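Local coordinates for translation initiation factor eIF2 assembly protein (Schizosaccharomyces pombe, PDB 4ZGP), which acts as an ATP-dependent chaperone that binds the gamma subunit of eIF2 and allows it to assemble with the alpha and beta subunits, at residues 51-64 and 91-103. Numbering follows the deposited sequence.
Sequences IKPIPATVLKYLHE and YYPEREAIQLIEK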
ATOM      1  N   ILE A  51       2.779 -14.983   0.960  1.00 28.36           N
ATOM      2  CA  ILE A  51       3.837 -15.970   1.154  1.00 31.59           C
ATOM      3  C   ILE A  51       4.838 -15.472   2.189  1.00 28.39           C
ATOM      4  O   ILE A  51       5.599 -14.541   1.938  1.00 30.98           O
ATOM      5  CB  ILE A  51       4.550 -16.282  -0.162  1.00 30.93           C
ATOM      6  CG1 ILE A  51       3.550 -16.861  -1.157  1.00 32.90           C
ATOM      7  CG2 ILE A  51       5.701 -17.259   0.085  1.00 39.01           C
ATOM      8  CD1 ILE A  51       4.092 -16.963  -2.578  1.00 37.79           C
ATOM      9  N   LYS A  52       4.824 -16.092   3.368  1.00 27.61           N
ATOM     10  CA  LYS A  52       5.572 -15.590   4.504  1.00 29.27           C
ATOM     11  C   LYS A  52       6.092 -16.750   5.356  1.00 38.38           C
ATOM     12  O   LYS A  52       5.321 -17.625   5.731  1.00 35.77           O
ATOM     13  CB  LYS A  52       4.696 -14.668   5.352  1.00 32.44           C
ATOM     14  CG  LYS A  52       5.444 -13.900   6.437  1.00 31.67           C
ATOM     15  CD  LYS A  52       4.462 -13.140   7.321  1.00 30.98           C
ATOM     16  CE  LYS A  52       5.167 -12.316   8.406  1.00 34.06           C
ATOM     17  NZ  LYS A  52       6.132 -11.332   7.848  1.00 27.95           N
ATOM     18  N   PRO A  53       7.401 -16.767   5.637  1.00 32.95           N
ATOM     19  CA  PRO A  53       8.352 -15.786   5.106  1.00 34.69           C
ATOM     20  C   PRO A  53       8.608 -15.963   3.613  1.00 38.50           C
ATOM     21  O   PRO A  53       8.285 -16.998   3.031  1.00 37.02           O
ATOM     22  CB  PRO A  53       9.627 -16.052   5.908  1.00 41.06           C
ATOM     23  CG  PRO A  53       9.492 -17.453   6.380  1.00 40.73           C
ATOM     24  CD  PRO A  53       8.029 -17.680   6.606  1.00 41.50           C
ATOM     25  N   ILE A  54       9.163 -14.932   2.999  1.00 35.02           N
ATOM     26  CA  ILE A  54       9.487 -14.971   1.582  1.00 41.53           C
ATOM     27  C   ILE A  54      10.585 -16.011   1.347  1.00 40.92           C
ATOM     28  O   ILE A  54      11.535 -16.095   2.123  1.00 45.40           O
ATOM     29  CB  ILE A  54       9.921 -13.560   1.083  1.00 37.85           C
ATOM     30  CG1 ILE A  54      10.005 -13.514  -0.438  1.00 42.25           C
ATOM     31  CG2 ILE A  54      11.234 -13.120   1.738  1.00 35.55           C
ATOM     32  CD1 ILE A  54      10.052 -12.109  -0.963  1.00 43.74           C
ATOM     33  N   PRO A  55      10.433 -16.843   0.302  1.00 42.20           N
ATOM     34  CA  PRO A  55      11.477 -17.826  -0.026  1.00 42.37           C
ATOM     35  C   PRO A  55      12.828 -17.159  -0.209  1.00 43.42           C
ATOM     36  O   PRO A  55      12.917 -16.134  -0.881  1.00 43.03           O
ATOM     37  CB  PRO A  55      10.979 -18.443  -1.332  1.00 42.17           C
ATOM     38  CG  PRO A  55       9.484 -18.342  -1.228  1.00 40.74           C
ATOM     39  CD  PRO A  55       9.215 -17.036  -0.505  1.00 38.11           C
ATOM     40  N   ALA A  56      13.863 -17.729   0.403  1.00 46.96           N
ATOM     41  CA  ALA A  56      15.188 -17.125   0.402  1.00 41.22           C
ATOM     42  C   ALA A  56      15.768 -16.926  -1.003  1.00 44.79           C
ATOM     43  O   ALA A  56      16.489 -15.952  -1.243  1.00 45.66           O
ATOM     44  CB  ALA A  56      16.140 -17.966   1.242  1.00 51.58           C
ATOM     45  N   THR A  57      15.474 -17.835  -1.934  1.00 44.63           N
ATOM     46  CA  THR A  57      16.022 -17.680  -3.281  1.00 44.05           C
ATOM     47  C   THR A  57      15.355 -16.498  -3.981  1.00 46.15           C
ATOM     48  O   THR A  57      15.981 -15.824  -4.794  1.00 44.38           O
ATOM     49  CB  THR A  57      15.869 -18.953  -4.142  1.00 43.58           C
ATOM     50  OG1 THR A  57      14.483 -19.232  -4.376  1.00 45.65           O
ATOM     51  CG2 THR A  57      16.519 -20.140  -3.439  1.00 52.56           C
ATOM     52  N   VAL A  58      14.088 -16.246  -3.656  1.00 42.72           N
ATOM     53  CA  VAL A  58      13.398 -15.073  -4.174  1.00 35.40           C
ATOM     54  C   VAL A  58      14.051 -13.807  -3.610  1.00 39.76           C
ATOM     55  O   VAL A  58      14.342 -12.853  -4.344  1.00 39.19           O
ATOM     56  CB  VAL A  58      11.882 -15.102  -3.837  1.00 34.44           C
ATOM     57  CG1 VAL A  58      11.230 -13.745  -4.093  1.00 33.24           C
ATOM     58  CG2 VAL A  58      11.173 -16.176  -4.652  1.00 30.22           C
ATOM     59  N   LEU A  59      14.286 -13.816  -2.306  1.00 40.30           N
ATOM     60  CA  LEU A  59      14.898 -12.692  -1.611  1.00 42.24           C
ATOM     61  C   LEU A  59      16.256 -12.373  -2.220  1.00 45.92           C
ATOM     62  O   LEU A  59      16.598 -11.211  -2.441  1.00 44.27           O
ATOM     63  CB  LEU A  59      15.027 -13.017  -0.122  1.00 45.76           C
ATOM     64  CG  LEU A  59      15.260 -11.910   0.898  1.00 49.83           C
ATOM     65  CD1 LEU A  59      14.309 -10.770   0.649  1.00 46.49           C
ATOM     66  CD2 LEU A  59      15.056 -12.475   2.294  1.00 43.95           C
ATOM     67  N   LYS A  60      17.012 -13.423  -2.517  1.00 44.69           N
ATOM     68  CA  LYS A  60      18.345 -13.288  -3.092  1.00 45.14           C
ATOM     69  C   LYS A  60      18.280 -12.626  -4.473  1.00 46.90           C
ATOM     70  O   LYS A  60      19.035 -11.701  -4.770  1.00 45.29           O
ATOM     71  CB  LYS A  60      19.010 -14.668  -3.166  1.00 52.74           C
ATOM     72  CG  LYS A  60      20.532 -14.661  -3.291  1.00 61.84           C
ATOM     73  CD  LYS A  60      20.981 -14.626  -4.746  1.00 62.91           C
ATOM     74  CE  LYS A  60      22.408 -15.146  -4.900  1.00 67.30           C
ATOM     75  NZ  LYS A  60      23.366 -14.420  -4.015  1.00 66.76           N
ATOM     76  N   TYR A  61      17.359 -13.100  -5.306  1.00 45.23           N
ATOM     77  CA  TYR A  61      17.136 -12.541  -6.635  1.00 41.56           C
ATOM     78  C   TYR A  61      16.728 -11.064  -6.605  1.00 47.65           C
ATOM     79  O   TYR A  61      17.137 -10.289  -7.471  1.00 46.83           O
ATOM     80  CB  TYR A  61      16.073 -13.380  -7.352  1.00 41.76           C
ATOM     81  CG  TYR A  61      15.561 -12.849  -8.669  1.00 45.54           C
ATOM     82  CD1 TYR A  61      16.167 -13.199  -9.866  1.00 45.80           C
ATOM     83  CD2 TYR A  61      14.438 -12.037  -8.718  1.00 40.95           C
ATOM     84  CE1 TYR A  61      15.682 -12.732 -11.070  1.00 45.34           C
ATOM     85  CE2 TYR A  61      13.952 -11.565  -9.908  1.00 40.70           C
ATOM     86  CZ  TYR A  61      14.571 -11.920 -11.086  1.00 45.96           C
ATOM     87  OH  TYR A  61      14.073 -11.449 -12.276  1.00 43.36           O
ATOM     88  N   LEU A  62      15.934 -10.667  -5.609  1.00 38.68           N
ATOM     89  CA  LEU A  62      15.412  -9.299  -5.574  1.00 41.56           C
ATOM     90  C   LEU A  62      16.469  -8.231  -5.279  1.00 45.94           C
ATOM     91  O   LEU A  62      16.255  -7.054  -5.567  1.00 44.36           O
ATOM     92  CB  LEU A  62      14.292  -9.181  -4.542  1.00 37.55           C
ATOM     93  CG  LEU A  62      12.981  -9.883  -4.893  1.00 37.84           C
ATOM     94  CD1 LEU A  62      11.963  -9.662  -3.780  1.00 34.06           C
ATOM     95  CD2 LEU A  62      12.439  -9.395  -6.235  1.00 35.65           C
ATOM     96  N   HIS A  63      17.599  -8.637  -4.710  1.00 41.99           N
ATOM     97  CA  HIS A  63      18.684  -7.695  -4.410  1.00 49.24           C
ATOM     98  C   HIS A  63      19.628  -7.386  -5.596  1.00 47.97           C
ATOM     99  O   HIS A  63      20.579  -6.626  -5.445  1.00 54.30           O
ATOM    100  CB  HIS A  63      19.513  -8.215  -3.231  1.00 48.96           C
ATOM    101  CG  HIS A  63      18.915  -7.918  -1.888  1.00 51.40           C
ATOM    102  ND1 HIS A  63      18.289  -8.878  -1.122  1.00 53.41           N
ATOM    103  CD2 HIS A  63      18.856  -6.769  -1.173  1.00 47.17           C
ATOM    104  CE1 HIS A  63      17.868  -8.333   0.006  1.00 51.99           C
ATOM    105  NE2 HIS A  63      18.199  -7.055   0.000  1.00 51.45           N
ATOM    106  N   GLU A  64      19.366  -7.962  -6.764  1.00 49.34           N
ATOM    107  CA  GLU A  64      20.232  -7.759  -7.931  1.00 51.82           C
ATOM    108  C   GLU A  64      20.064  -6.385  -8.567  1.00 54.01           C
ATOM    109  O   GLU A  64      18.953  -6.003  -8.925  1.00 49.52           O
ATOM    110  CB  GLU A  64      19.952  -8.821  -8.993  1.00 59.12           C
ATOM    111  CG  GLU A  64      20.267 -10.240  -8.571  1.00 64.26           C
ATOM    112  CD  GLU A  64      20.058 -11.222  -9.705  1.00 69.13           C
ATOM    113  OE1 GLU A  64      20.035 -12.442  -9.437  1.00 67.75           O
ATOM    114  OE2 GLU A  64      19.921 -10.770 -10.865  1.00 75.02           O
ATOM    115  N   TYR A  91      21.209 -15.238 -12.156  1.00 62.91           N
ATOM    116  CA  TYR A  91      20.537 -15.952 -11.073  1.00 57.77           C
ATOM    117  C   TYR A  91      19.016 -15.868 -11.191  1.00 54.34           C
ATOM    118  O   TYR A  91      18.474 -14.890 -11.704  1.00 53.02           O
ATOM    119  CB  TYR A  91      20.977 -15.408  -9.716  1.00 52.32           C
ATOM    120  CG  TYR A  91      20.410 -16.183  -8.553  1.00 56.09           C
ATOM    121  CD1 TYR A  91      20.981 -17.384  -8.156  1.00 61.89           C
ATOM    122  CD2 TYR A  91      19.294 -15.722  -7.857  1.00 58.44           C
ATOM    123  CE1 TYR A  91      20.466 -18.107  -7.093  1.00 60.47           C
ATOM    124  CE2 TYR A  91      18.767 -16.437  -6.793  1.00 55.46           C
ATOM    125  CZ  TYR A  91      19.360 -17.631  -6.415  1.00 60.34           C
ATOM    126  OH  TYR A  91      18.854 -18.355  -5.357  1.00 56.71           O
ATOM    127  N   TYR A  92      18.338 -16.904 -10.708  1.00 48.66           N
ATOM    128  CA  TYR A  92      16.887 -16.970 -10.744  1.00 47.64           C
ATOM    129  C   TYR A  92      16.415 -17.909  -9.637  1.00 50.08           C
ATOM    130  O   TYR A  92      17.101 -18.883  -9.327  1.00 48.08           O
ATOM    131  CB  TYR A  92      16.411 -17.445 -12.113  1.00 44.39           C
ATOM    132  CG  TYR A  92      14.966 -17.136 -12.410  1.00 44.71           C
ATOM    133  CD1 TYR A  92      14.563 -15.843 -12.729  1.00 39.47           C
ATOM    134  CD2 TYR A  92      14.001 -18.138 -12.372  1.00 40.57           C
ATOM    135  CE1 TYR A  92      13.242 -15.556 -13.008  1.00 41.92           C
ATOM    136  CE2 TYR A  92      12.679 -17.863 -12.650  1.00 42.37           C
ATOM    137  CZ  TYR A  92      12.303 -16.572 -12.967  1.00 40.91           C
ATOM    138  OH  TYR A  92      10.980 -16.300 -13.247  1.00 44.57           O
ATOM    139  N   PRO A  93      15.256 -17.612  -9.020  1.00 44.82           N
ATOM    140  CA  PRO A  93      14.794 -18.433  -7.891  1.00 41.88           C
ATOM    141  C   PRO A  93      14.572 -19.901  -8.271  1.00 43.84           C
ATOM    142  O   PRO A  93      14.346 -20.192  -9.447  1.00 40.86           O
ATOM    143  CB  PRO A  93      13.469 -17.767  -7.496  1.00 42.66           C
ATOM    144  CG  PRO A  93      13.632 -16.335  -7.938  1.00 39.39           C
ATOM    145  CD  PRO A  93      14.404 -16.425  -9.223  1.00 45.37           C
ATOM    146  N   GLU A  94      14.632 -20.800  -7.290  1.00 49.20           N
ATOM    147  CA  GLU A  94      14.463 -22.232  -7.554  1.00 47.53           C
ATOM    148  C   GLU A  94      13.019 -22.562  -7.925  1.00 46.70           C
ATOM    149  O   GLU A  94      12.096 -21.807  -7.605  1.00 44.83           O
ATOM    150  CB  GLU A  94      14.904 -23.054  -6.344  1.00 45.08           C
ATOM    151  CG  GLU A  94      13.990 -22.949  -5.135  1.00 53.19           C
ATOM    152  CD  GLU A  94      14.522 -23.735  -3.942  1.00 64.51           C
ATOM    153  OE1 GLU A  94      13.757 -24.540  -3.363  1.00 63.92           O
ATOM    154  OE2 GLU A  94      15.707 -23.544  -3.584  1.00 67.23           O
ATOM    155  N   ARG A  95      12.829 -23.691  -8.600  1.00 41.37           N
ATOM    156  CA  ARG A  95      11.534 -24.032  -9.180  1.00 43.88           C
ATOM    157  C   ARG A  95      10.425 -24.107  -8.140  1.00 41.09           C
ATOM    158  O   ARG A  95       9.270 -23.790  -8.431  1.00 40.48           O
ATOM    159  CB  ARG A  95      11.620 -25.361  -9.945  1.00 47.37           C
ATOM    160  CG  ARG A  95      10.294 -25.770 -10.575  1.00 48.40           C
ATOM    161  CD  ARG A  95      10.381 -27.014 -11.455  1.00 52.71           C
ATOM    162  NE  ARG A  95       9.048 -27.580 -11.649  1.00 47.57           N
ATOM    163  CZ  ARG A  95       8.194 -27.173 -12.585  1.00 49.69           C
ATOM    164  NH1 ARG A  95       6.995 -27.729 -12.674  1.00 42.96           N
ATOM    165  NH2 ARG A  95       8.538 -26.206 -13.432  1.00 45.59           N
ATOM    166  N   GLU A  96      10.777 -24.529  -6.930  1.00 40.32           N
ATOM    167  CA  GLU A  96       9.801 -24.697  -5.864  1.00 42.36           C
ATOM    168  C   GLU A  96       9.122 -23.366  -5.552  1.00 41.19           C
ATOM    169  O   GLU A  96       7.898 -23.293  -5.380  1.00 37.31           O
ATOM    170  CB  GLU A  96      10.471 -25.264  -4.605  1.00 46.98           C
ATOM    171  CG  GLU A  96      10.844 -26.747  -4.688  1.00 53.78           C
ATOM    172  CD  GLU A  96      12.249 -27.013  -5.238  1.00 58.27           C
ATOM    173  OE1 GLU A  96      12.944 -26.059  -5.656  1.00 52.48           O
ATOM    174  OE2 GLU A  96      12.663 -28.193  -5.247  1.00 64.20           O
ATOM    175  N   ALA A  97       9.931 -22.316  -5.496  1.00 37.49           N
ATOM    176  CA  ALA A  97       9.438 -20.968  -5.249  1.00 39.91           C
ATOM    177  C   ALA A  97       8.578 -20.488  -6.408  1.00 41.28           C
ATOM    178  O   ALA A  97       7.511 -19.910  -6.200  1.00 34.37           O
ATOM    179  CB  ALA A  97      10.589 -20.027  -5.025  1.00 38.77           C
ATOM    180  N   ILE A  98       9.047 -20.728  -7.630  1.00 34.79           N
ATOM    181  CA  ILE A  98       8.295 -20.354  -8.820  1.00 32.17           C
ATOM    182  C   ILE A  98       6.919 -21.031  -8.843  1.00 36.53           C
ATOM    183  O   ILE A  98       5.913 -20.392  -9.168  1.00 35.29           O
ATOM    184  CB  ILE A  98       9.058 -20.718 -10.118  1.00 37.31           C
ATOM    185  CG1 ILE A  98      10.432 -20.049 -10.137  1.00 42.49           C
ATOM    186  CG2 ILE A  98       8.251 -20.306 -11.356  1.00 32.32           C
ATOM    187  CD1 ILE A  98      10.388 -18.549 -10.114  1.00 36.77           C
ATOM    188  N   GLN A  99       6.866 -22.324  -8.520  1.00 33.00           N
ATOM    189  CA  GLN A  99       5.582 -23.033  -8.517  1.00 34.52           C
ATOM    190  C   GLN A  99       4.654 -22.519  -7.412  1.00 35.89           C
ATOM    191  O   GLN A  99       3.428 -22.428  -7.599  1.00 34.49           O
ATOM    192  CB  GLN A  99       5.806 -24.537  -8.356  1.00 20.00           C
ATOM    193  CG  GLN A  99       6.521 -25.189  -9.528  1.00 20.00           C
ATOM    194  CD  GLN A  99       5.763 -25.037 -10.831  1.00 20.00           C
ATOM    195  OE1 GLN A  99       4.537 -25.144 -10.860  1.00 20.00           O
ATOM    196  NE2 GLN A  99       6.493 -24.782 -11.914  1.00 20.00           N
ATOM    197  N   LEU A 100       5.245 -22.177  -6.274  1.00 31.03           N
ATOM    198  CA  LEU A 100       4.496 -21.633  -5.144  1.00 38.26           C
ATOM    199  C   LEU A 100       3.819 -20.324  -5.538  1.00 36.13           C
ATOM    200  O   LEU A 100       2.630 -20.109  -5.284  1.00 37.59           O
ATOM    201  CB  LEU A 100       5.425 -21.414  -3.947  1.00 37.54           C
ATOM    202  CG  LEU A 100       4.785 -21.176  -2.575  1.00 46.31           C
ATOM    203  CD1 LEU A 100       3.700 -22.205  -2.304  1.00 49.94           C
ATOM    204  CD2 LEU A 100       5.845 -21.232  -1.481  1.00 46.66           C
ATOM    205  N   ILE A 101       4.584 -19.463  -6.193  1.00 33.23           N
ATOM    206  CA  ILE A 101       4.059 -18.200  -6.682  1.00 27.14           C
ATOM    207  C   ILE A 101       2.968 -18.411  -7.708  1.00 31.78           C
ATOM    208  O   ILE A 101       1.916 -17.791  -7.639  1.00 29.29           O
ATOM    209  CB  ILE A 101       5.186 -17.358  -7.268  1.00 31.86           C
ATOM    210  CG1 ILE A 101       6.165 -16.993  -6.146  1.00 27.98           C
ATOM    211  CG2 ILE A 101       4.638 -16.137  -8.003  1.00 28.64           C
ATOM    212  CD1 ILE A 101       7.384 -16.253  -6.624  1.00 26.51           C
ATOM    213  N   GLU A 102       3.181 -19.323  -8.654  1.00 29.75           N
ATOM    214  CA  GLU A 102       2.178 -19.458  -9.693  1.00 30.82           C
ATOM    215  C   GLU A 102       0.955 -20.237  -9.207  1.00 30.04           C
ATOM    216  O   GLU A 102      -0.126 -20.140  -9.794  1.00 35.28           O
ATOM    217  CB  GLU A 102       2.811 -20.077 -10.944  1.00 36.57           C
ATOM    218  CG  GLU A 102       3.642 -19.005 -11.667  1.00 35.69           C
ATOM    219  CD  GLU A 102       4.507 -19.521 -12.801  1.00 40.83           C
ATOM    220  OE1 GLU A 102       4.591 -20.758 -12.988  1.00 38.39           O
ATOM    221  OE2 GLU A 102       5.100 -18.665 -13.509  1.00 32.63           O
ATOM    222  N   LYS A 103       1.109 -20.978  -8.121  1.00 34.09           N
ATOM    223  CA  LYS A 103      -0.043 -21.595  -7.478  1.00 35.66           C
ATOM    224  C   LYS A 103      -0.969 -20.495  -6.946  1.00 37.90           C
ATOM    225  O   LYS A 103      -2.183 -20.502  -7.182  1.00 33.98           O
ATOM    226  CB  LYS A 103       0.407 -22.527  -6.350  1.00 40.45           C
ATOM    227  CG  LYS A 103      -0.721 -23.036  -5.462  1.00 45.50           C
ATOM    228  CD  LYS A 103      -0.208 -23.989  -4.386  1.00 53.13           C
ATOM    229  CE  LYS A 103      -0.174 -25.416  -4.903  1.00 57.49           C
ATOM    230  NZ  LYS A 103      -1.534 -25.848  -5.342  1.00 57.65           N
TER
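Val58 and Ala97 meet where two helices pack nearly crosswise: CG2 of Val58 lies 3.9 Å from CB of Ala97 and also touches CB of Pro93 and CD1 of Ile101. CB of Pro55, the N-cap residue of helix 56-62, rests on the same methyl of Ala97. Farther along helix 95-103, CD1 of Ile51 reaches CG1 of Ile101 at 4.1 Å, the two side chains crossing at about a right angle, and then CG of Leu100. Toward the other end the apolar surface turns aromatic. Pro93 sets CD obliquely against the Tyr61 ring, 4.2 Å from its centroid in an off-centre CH-pi contact, while Tyr92 directs its edge at the Tyr61 face in an offset T-shaped pair, planes at 83°. The side chain of Tyr61, whose CG stands opposite the backbone N (chi1 172°), runs beside that of Tyr92, pointing the same way, and both reach Leu142 of helix 138-146. Were Tyr61 an alanine, Pro93 and Tyr92 would probably face a gap beside Leu142, and the Tyr92 ring would lose its aromatic partner. The axes of helices 56-62 and 95-103 stand at 95° and approach to 9.7 Å, a packing on the outer flank of this ATP-grasp protein; Ile51 ends edge strand 48-51 of the three-stranded antiparallel sheet, and Ile101 rests on Leu180 of its neighbouring strand 180-184. Tyr91 closes the outer side: CD of Lys60 sits over one face of its ring, 3.7 Å from the centroid, the lysine chain bending at chi2 to lay CD there, whereas the backbone O of Thr57 meets the ring edge in plane. At the polar margin OG1 of Thr57 accepts a weak hydrogen bond from N of Glu94, 3.3 Å away, and CG2 of Thr57 lies against the Glu94 carboxylate.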